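DNA polymerase (Bacillus phage phi29, PDB 2PY5) replicates the viral genome by protein-primed, highly processive strand-displacement DNA synthesis and proofreads it with a 3'-5' exonuclease activity. Local coordinates at residues 133-144 with 165-176. The protein carries 2 engineered substitutions. Numbering follows the deposited sequence.
Sequences IAKDFKLTVLKG and YIKNDIQIIAEA
Asn168 and Tyr165 tie helix 160-182 of the exonuclease domain to an extended strip, 139-144, that runs antiparallel along it after helix 130-136: a helix-to-loop contact in which apolar packing by Ile133, Ala134 and Leu139 is bordered by amide, hydroxyl and water-mediated bonds. It illustrates how one amide can hold an irregular backbone against a helix. A chi1 of -180° swings CG of Asn168 away from its own N, and the amide then bridges Thr140 and Leu142. Its ND2 gives a hydrogen bond to Thr140 O (3.0 Å) lying in the amide's own plane, whereas OD1 accepts Leu142 N at 2.9 Å, nearly straight at 170° although the donor stands above the carbonyl plane. Both ends of the amide being used, its rotation is fixed. Farther along, the Tyr165 hydroxyl donates to Lys143 O (2.6 Å) in the carbonyl plane, on a lone pair; Leu142 CB packs obliquely by the same ring.

Lys138, with positive phi, closes a Schellman motif after helix 130-136, and the strip follows, the chain turning back over helix 160-182. That second helix also carries Asp169, a magnesium ligand of the exonuclease site that packs on a phosphate of the bound DNA, while Ile166, Ile170 and Ile173 touch strand 8-15.

On the helical side of the contact, Ile133 places CG2 3.6 Å from Ala176 CB and CD1 3.7 Å from Ile173 CD1, the side chains of Ile133 and Ile173 nearly perpendicular. Ala134 CB rests against Ile172 CD1, and Leu139 CD2 lies alongside Glu175, 3.5 Å from OE1, the two side chains running in opposite senses. Two waters extend the polar link: each donates to Glu175 OE1, one also to Thr140 O, while the other accepts from Thr140 N. Beyond this end, Phe137 leans on helix 376-387 of the polymerization region.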
loop_
_atom_site.group_PDB
_atom_site.type_symbol
_atom_site.label_atom_id
_atom_site.label_comp_id
_atom_site.label_asym_id
_atom_site.label_seq_id
_atom_site.Cartn_x
_atom_site.Cartn_y
_atom_site.Cartn_z
ATOM N N ILE F 133 3.397 9.568 -10.598
ATOM C CA ILE F 133 2.116 10.142 -11.009
ATOM C C ILE F 133 2.249 10.900 -12.321
ATOM O O ILE F 133 1.460 10.717 -13.230
ATOM C CB ILE F 133 1.529 11.082 -9.930
ATOM C CG1 ILE F 133 1.145 10.273 -8.687
ATOM C CG2 ILE F 133 0.301 11.834 -10.488
ATOM C CD1 ILE F 133 0.913 11.089 -7.432
ATOM N N ALA F 134 3.263 11.742 -12.441
ATOM C CA ALA F 134 3.430 12.502 -13.682
ATOM C C ALA F 134 3.632 11.568 -14.876
ATOM O O ALA F 134 3.044 11.764 -15.937
ATOM C CB ALA F 134 4.590 13.490 -13.558
ATOM N N LYS F 135 4.451 10.537 -14.692
ATOM C CA LYS F 135 4.726 9.576 -15.756
ATOM C C LYS F 135 3.461 8.836 -16.193
ATOM O O LYS F 135 3.099 8.838 -17.368
ATOM C CB LYS F 135 5.773 8.567 -15.280
ATOM N N ASP F 136 2.790 8.225 -15.220
ATOM C CA ASP F 136 1.640 7.353 -15.494
ATOM C C ASP F 136 0.401 8.133 -15.934
ATOM O O ASP F 136 -0.402 7.635 -16.740
ATOM C CB ASP F 136 1.300 6.517 -14.254
ATOM C CG ASP F 136 2.384 5.519 -13.894
ATOM O OD1 ASP F 136 3.217 5.169 -14.768
ATOM O OD2 ASP F 136 2.392 5.078 -12.724
ATOM N N PHE F 137 0.253 9.353 -15.423
ATOM C CA PHE F 137 -0.895 10.202 -15.757
ATOM C C PHE F 137 -0.623 11.078 -16.982
ATOM O O PHE F 137 -1.488 11.857 -17.384
ATOM C CB PHE F 137 -1.298 11.091 -14.569
ATOM C CG PHE F 137 -2.094 10.378 -13.493
ATOM C CD1 PHE F 137 -1.575 9.271 -12.832
ATOM C CD2 PHE F 137 -3.350 10.849 -13.117
ATOM C CE1 PHE F 137 -2.319 8.617 -11.836
ATOM C CE2 PHE F 137 -4.089 10.205 -12.117
ATOM C CZ PHE F 137 -3.570 9.099 -11.481
ATOM N N LYS F 138 0.565 10.931 -17.580
ATOM C CA LYS F 138 0.967 11.660 -18.795
ATOM C C LYS F 138 0.937 13.175 -18.591
ATOM O O LYS F 138 0.390 13.909 -19.414
ATOM C CB LYS F 138 0.109 11.259 -20.002
ATOM C CG LYS F 138 -0.073 9.770 -20.166
ATOM C CD LYS F 138 1.246 9.025 -20.344
ATOM C CE LYS F 138 1.891 9.305 -21.685
ATOM N NZ LYS F 138 2.872 8.238 -22.054
ATOM N N LEU F 139 1.557 13.612 -17.495
ATOM C CA LEU F 139 1.609 15.022 -17.093
ATOM C C LEU F 139 3.048 15.523 -17.235
ATOM O O LEU F 139 3.992 14.741 -17.115
ATOM C CB LEU F 139 1.142 15.175 -15.636
ATOM C CG LEU F 139 -0.226 14.578 -15.274
ATOM C CD1 LEU F 139 -0.496 14.752 -13.790
ATOM C CD2 LEU F 139 -1.318 15.224 -16.117
ATOM N N THR F 140 3.214 16.821 -17.488
ATOM C CA THR F 140 4.546 17.401 -17.670
ATOM C C THR F 140 5.337 17.348 -16.371
ATOM O O THR F 140 4.826 17.708 -15.317
ATOM C CB THR F 140 4.469 18.862 -18.149
ATOM O OG1 THR F 140 3.736 18.923 -19.377
ATOM C CG2 THR F 140 5.866 19.430 -18.375
ATOM N N VAL F 141 6.583 16.886 -16.457
ATOM C CA VAL F 141 7.470 16.823 -15.299
ATOM C C VAL F 141 8.878 17.257 -15.688
ATOM O O VAL F 141 9.388 16.870 -16.739
ATOM C CB VAL F 141 7.512 15.406 -14.665
ATOM C CG1 VAL F 141 7.918 14.362 -15.693
ATOM C CG2 VAL F 141 8.454 15.386 -13.452
ATOM N N LEU F 142 9.495 18.073 -14.838
ATOM C CA LEU F 142 10.861 18.541 -15.071
ATOM C C LEU F 142 11.861 17.482 -14.613
ATOM O O LEU F 142 11.649 16.806 -13.594
ATOM C CB LEU F 142 11.109 19.861 -14.333
ATOM C CG LEU F 142 10.205 21.039 -14.731
ATOM C CD1 LEU F 142 10.566 22.294 -13.930
ATOM C CD2 LEU F 142 10.279 21.325 -16.222
ATOM N N LYS F 143 12.944 17.335 -15.376
ATOM C CA LYS F 143 13.991 16.362 -15.066
ATOM C C LYS F 143 14.828 16.814 -13.874
ATOM O O LYS F 143 15.194 17.990 -13.768
ATOM C CB LYS F 143 14.919 16.158 -16.265
ATOM C CG LYS F 143 14.367 15.276 -17.367
ATOM C CD LYS F 143 15.397 15.135 -18.485
ATOM C CE LYS F 143 14.936 14.168 -19.566
ATOM N NZ LYS F 143 15.953 14.032 -20.655
ATOM N N GLY F 144 15.135 15.863 -12.990
ATOM C CA GLY F 144 16.019 16.104 -11.856
ATOM C C GLY F 144 15.295 16.488 -10.582
ATOM O O GLY F 144 14.057 16.520 -10.525
ATOM N N TYR F 165 10.863 24.086 -10.316
ATOM C CA TYR F 165 10.670 22.755 -9.735
ATOM C C TYR F 165 9.461 22.722 -8.795
ATOM O O TYR F 165 8.665 21.782 -8.812
ATOM C CB TYR F 165 11.905 22.305 -8.945
ATOM C CG TYR F 165 12.981 21.609 -9.745
ATOM C CD1 TYR F 165 12.693 20.487 -10.520
ATOM C CD2 TYR F 165 14.304 22.050 -9.691
ATOM C CE1 TYR F 165 13.688 19.843 -11.246
ATOM C CE2 TYR F 165 15.306 21.406 -10.407
ATOM C CZ TYR F 165 14.991 20.305 -11.182
ATOM O OH TYR F 165 15.983 19.666 -11.895
ATOM N N ILE F 166 9.337 23.745 -7.958
ATOM C CA ILE F 166 8.252 23.820 -6.994
ATOM C C ILE F 166 6.910 23.959 -7.722
ATOM O O ILE F 166 5.940 23.267 -7.401
ATOM C CB ILE F 166 8.469 24.999 -5.991
ATOM C CG1 ILE F 166 9.744 24.767 -5.164
ATOM C CG2 ILE F 166 7.236 25.160 -5.070
ATOM C CD1 ILE F 166 10.296 26.041 -4.492
ATOM N N LYS F 167 6.868 24.833 -8.717
ATOM C CA LYS F 167 5.673 25.027 -9.520
ATOM C C LYS F 167 5.268 23.728 -10.229
ATOM O O LYS F 167 4.083 23.390 -10.306
ATOM C CB LYS F 167 5.903 26.125 -10.558
ATOM C CG LYS F 167 4.632 26.594 -11.217
ATOM C CD LYS F 167 4.907 27.666 -12.214
ATOM C CE LYS F 167 3.647 28.064 -12.940
ATOM N NZ LYS F 167 3.898 29.154 -13.918
ATOM N N ASN F 168 6.255 23.000 -10.738
ATOM C CA ASN F 168 5.988 21.731 -11.430
ATOM C C ASN F 168 5.429 20.700 -10.453
ATOM O O ASN F 168 4.451 19.997 -10.764
ATOM C CB ASN F 168 7.268 21.210 -12.087
ATOM C CG ASN F 168 7.063 19.909 -12.824
ATOM O OD1 ASN F 168 7.838 18.962 -12.657
ATOM N ND2 ASN F 168 6.025 19.850 -13.659
ATOM N N ASP F 169 6.043 20.593 -9.276
ATOM C CA ASP F 169 5.564 19.652 -8.251
ATOM C C ASP F 169 4.112 19.889 -7.883
ATOM O O ASP F 169 3.313 18.946 -7.866
ATOM C CB ASP F 169 6.391 19.735 -6.968
ATOM C CG ASP F 169 7.716 19.027 -7.070
ATOM O OD1 ASP F 169 8.010 18.427 -8.124
ATOM O OD2 ASP F 169 8.468 19.071 -6.069
ATOM N N ILE F 170 3.756 21.133 -7.567
ATOM C CA ILE F 170 2.366 21.416 -7.174
ATOM C C ILE F 170 1.401 21.283 -8.360
ATOM O O ILE F 170 0.256 20.908 -8.177
ATOM C CB ILE F 170 2.208 22.786 -6.451
ATOM C CG1 ILE F 170 2.521 23.985 -7.371
ATOM C CG2 ILE F 170 3.092 22.798 -5.195
ATOM C CD1 ILE F 170 2.518 25.334 -6.622
ATOM N N GLN F 171 1.866 21.546 -9.579
ATOM C CA GLN F 171 0.995 21.458 -10.748
ATOM C C GLN F 171 0.732 20.006 -11.130
ATOM O O GLN F 171 -0.354 19.694 -11.598
ATOM C CB GLN F 171 1.572 22.239 -11.938
ATOM C CG GLN F 171 0.634 22.237 -13.146
ATOM C CD GLN F 171 0.994 23.238 -14.227
ATOM O OE1 GLN F 171 0.604 23.075 -15.386
ATOM N NE2 GLN F 171 1.716 24.277 -13.860
ATOM N N ILE F 172 1.718 19.127 -10.950
ATOM C CA ILE F 172 1.496 17.690 -11.215
ATOM C C ILE F 172 0.346 17.177 -10.336
ATOM O O ILE F 172 -0.593 16.535 -10.835
ATOM C CB ILE F 172 2.763 16.858 -10.951
ATOM C CG1 ILE F 172 3.787 17.092 -12.062
ATOM C CG2 ILE F 172 2.415 15.345 -10.852
ATOM C CD1 ILE F 172 5.203 16.746 -11.657
ATOM N N ILE F 173 0.423 17.457 -9.038
ATOM C CA ILE F 173 -0.612 17.007 -8.108
ATOM C C ILE F 173 -1.958 17.725 -8.385
ATOM O O ILE F 173 -3.006 17.091 -8.356
ATOM C CB ILE F 173 -0.163 17.134 -6.642
ATOM C CG1 ILE F 173 1.012 16.176 -6.352
ATOM C CG2 ILE F 173 -1.329 16.851 -5.702
ATOM C CD1 ILE F 173 0.732 14.671 -6.639
ATOM N N ALA F 174 -1.923 19.016 -8.707
ATOM C CA ALA F 174 -3.158 19.708 -9.115
ATOM C C ALA F 174 -3.813 19.051 -10.322
ATOM O O ALA F 174 -5.027 18.856 -10.345
ATOM C CB ALA F 174 -2.888 21.186 -9.417
ATOM N N GLU F 175 -3.022 18.739 -11.347
ATOM C CA GLU F 175 -3.556 18.138 -12.570
ATOM C C GLU F 175 -4.137 16.749 -12.298
ATOM O O GLU F 175 -5.206 16.402 -12.803
ATOM C CB GLU F 175 -2.480 18.070 -13.653
ATOM C CG GLU F 175 -2.086 19.466 -14.205
ATOM C CD GLU F 175 -0.929 19.438 -15.199
ATOM O OE1 GLU F 175 -0.205 18.422 -15.264
ATOM O OE2 GLU F 175 -0.751 20.440 -15.926
ATOM N N ALA F 176 -3.411 15.954 -11.521
ATOM C CA ALA F 176 -3.835 14.584 -11.230
ATOM C C ALA F 176 -5.092 14.578 -10.362
ATOM O O ALA F 176 -6.024 13.826 -10.639
ATOM C CB ALA F 176 -2.711 13.782 -10.563
HETATM O O HOH W 1 2.530 19.126 -14.986
HETATM O O HOH W 2 0.759 18.136 -17.950
#